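PDB 1I78: protease VII from Escherichia coli, which is an outer-membrane beta-barrel endopeptidase of the omptin family that hydrolyses peptide bonds in protein substrates. Local coordinates for residues V233-A237 against Y248-A252. The protein carries 3 engineered substitutions. Sequence-based numbering, arbitrary orientation.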
ATOM      1  N   VAL A 233       6.302  -9.544  -4.045  1.00 30.44           N
ATOM      2  CA  VAL A 233       6.928 -10.849  -3.865  1.00 30.56           C
ATOM      3  C   VAL A 233       6.283 -11.532  -2.669  1.00 32.06           C
ATOM      4  O   VAL A 233       6.258 -10.980  -1.571  1.00 34.57           O
ATOM      5  CB  VAL A 233       8.445 -10.735  -3.599  1.00 32.86           C
ATOM      6  CG1 VAL A 233       9.030 -12.117  -3.318  1.00 29.39           C
ATOM      7  CG2 VAL A 233       9.142 -10.113  -4.803  1.00 32.08           C
ATOM      8  N   ALA A 234       5.739 -12.725  -2.876  1.00 31.57           N
ATOM      9  CA  ALA A 234       5.120 -13.455  -1.773  1.00 30.70           C
ATOM     10  C   ALA A 234       5.528 -14.928  -1.821  1.00 30.79           C
ATOM     11  O   ALA A 234       5.686 -15.499  -2.901  1.00 30.74           O
ATOM     12  CB  ALA A 234       3.584 -13.311  -1.822  1.00 24.66           C
ATOM     13  N   VAL A 235       5.729 -15.524  -0.647  1.00 30.26           N
ATOM     14  CA  VAL A 235       6.102 -16.933  -0.550  1.00 31.19           C
ATOM     15  C   VAL A 235       5.316 -17.568   0.592  1.00 32.08           C
ATOM     16  O   VAL A 235       5.001 -16.914   1.596  1.00 30.93           O
ATOM     17  CB  VAL A 235       7.641 -17.125  -0.317  1.00 33.07           C
ATOM     18  CG1 VAL A 235       8.425 -16.604  -1.534  1.00 31.21           C
ATOM     19  CG2 VAL A 235       8.096 -16.392   0.944  1.00 31.01           C
ATOM     20  N   ASN A 236       4.985 -18.843   0.426  1.00 32.00           N
ATOM     21  CA  ASN A 236       4.218 -19.572   1.426  1.00 31.80           C
ATOM     22  C   ASN A 236       4.726 -20.998   1.653  1.00 31.66           C
ATOM     23  O   ASN A 236       5.447 -21.568   0.821  1.00 28.68           O
ATOM     24  CB  ASN A 236       2.746 -19.614   1.010  1.00 35.65           C
ATOM     25  CG  ASN A 236       2.553 -20.177  -0.396  1.00 38.72           C
ATOM     26  OD1 ASN A 236       2.803 -21.357  -0.652  1.00 42.49           O
ATOM     27  ND2 ASN A 236       2.120 -19.324  -1.315  1.00 40.88           N
ATOM     28  N   ALA A 237       4.346 -21.553   2.798  1.00 31.63           N
ATOM     29  CA  ALA A 237       4.711 -22.913   3.184  1.00 34.48           C
ATOM     30  C   ALA A 237       3.507 -23.503   3.909  1.00 36.97           C
ATOM     31  O   ALA A 237       2.944 -22.870   4.813  1.00 36.59           O
ATOM     32  CB  ALA A 237       5.933 -22.906   4.111  1.00 32.80           C
ATOM     33  N   TYR A 248      -1.429 -23.258   6.195  1.00 40.13           N
ATOM     34  CA  TYR A 248      -0.280 -22.566   5.636  1.00 38.06           C
ATOM     35  C   TYR A 248       0.097 -21.250   6.312  1.00 35.97           C
ATOM     36  O   TYR A 248      -0.686 -20.638   7.050  1.00 34.22           O
ATOM     37  CB  TYR A 248      -0.523 -22.313   4.145  1.00 38.85           C
ATOM     38  CG  TYR A 248      -1.405 -21.118   3.891  1.00 41.07           C
ATOM     39  CD1 TYR A 248      -0.869 -19.827   3.853  1.00 41.77           C
ATOM     40  CD2 TYR A 248      -2.788 -21.265   3.764  1.00 42.81           C
ATOM     41  CE1 TYR A 248      -1.691 -18.707   3.703  1.00 42.69           C
ATOM     42  CE2 TYR A 248      -3.622 -20.153   3.611  1.00 44.34           C
ATOM     43  CZ  TYR A 248      -3.063 -18.878   3.584  1.00 44.57           C
ATOM     44  OH  TYR A 248      -3.878 -17.782   3.449  1.00 44.85           O
ATOM     45  N   VAL A 249       1.310 -20.817   6.002  1.00 34.42           N
ATOM     46  CA  VAL A 249       1.884 -19.597   6.540  1.00 33.05           C
ATOM     47  C   VAL A 249       2.461 -18.816   5.340  1.00 34.49           C
ATOM     48  O   VAL A 249       3.003 -19.415   4.399  1.00 32.79           O
ATOM     49  CB  VAL A 249       2.960 -20.000   7.616  1.00 33.35           C
ATOM     50  CG1 VAL A 249       4.372 -19.638   7.170  1.00 29.75           C
ATOM     51  CG2 VAL A 249       2.579 -19.406   8.970  1.00 28.78           C
ATOM     52  N   GLU A 250       2.320 -17.492   5.343  1.00 34.53           N
ATOM     53  CA  GLU A 250       2.817 -16.715   4.210  1.00 34.68           C
ATOM     54  C   GLU A 250       3.393 -15.355   4.549  1.00 31.63           C
ATOM     55  O   GLU A 250       3.000 -14.735   5.537  1.00 31.39           O
ATOM     56  CB  GLU A 250       1.709 -16.522   3.146  1.00 37.44           C
ATOM     57  CG  GLU A 250       2.211 -15.802   1.891  1.00 42.69           C
ATOM     58  CD  GLU A 250       1.217 -15.778   0.744  1.00 50.86           C
ATOM     59  OE1 GLU A 250       0.202 -15.049   0.843  1.00 53.50           O
ATOM     60  OE2 GLU A 250       1.459 -16.489  -0.265  1.00 54.96           O
ATOM     61  N   GLY A 251       4.322 -14.912   3.701  1.00 28.11           N
ATOM     62  CA  GLY A 251       4.959 -13.619   3.846  1.00 28.45           C
ATOM     63  C   GLY A 251       4.961 -12.873   2.515  1.00 30.89           C
ATOM     64  O   GLY A 251       5.418 -13.397   1.484  1.00 30.11           O
ATOM     65  N   ALA A 252       4.460 -11.641   2.530  1.00 30.85           N
ATOM     66  CA  ALA A 252       4.386 -10.830   1.320  1.00 31.51           C
ATOM     67  C   ALA A 252       4.951  -9.417   1.459  1.00 33.32           C
ATOM     68  O   ALA A 252       4.744  -8.728   2.455  1.00 32.99           O
ATOM     69  CB  ALA A 252       2.948 -10.748   0.849  1.00 28.90           C
TER
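Val235 and Gly251, then Ala237 and Val249, form two hydrogen-bonded pairs of an antiparallel ladder, each joined by reciprocal N-H to carbonyl bonds; the segment axes approach to 4.7 Å at 163°. The bond from Gly251 N to Val235 O measures 3.0 Å and is nearly straight. On one face lie the side chains of the two non-hydrogen-bonded pairs. Asn236 ND2 donates to Glu250 OE2 over 3.1 Å, with the oxygen lying in the amide plane but approached on its anti side, 27° out of the carboxylate plane. Glu250 CG stands anti to its backbone N (chi1 -176°), and the extended chain passes Val235 O to bring the carboxylate alongside Asn236 CB. Farther along this face, Ala234 CB meets Ala252 CB at 3.8 Å, a small apolar pair. Val235, Ala237 and Val249 point to the other face, at the barrel surface, consistent with a lipid-facing wall; the opposite face, with the Asn236-Glu250 bond, probably looks into the barrel, and Tyr248 OH on that side hydrogen-bonds Asp15. The two segments belong to the hairpin of strands 219-242 and 245-267, flanked by strand 192-213 beside 233-237 and strand 272-296 beside 248-252.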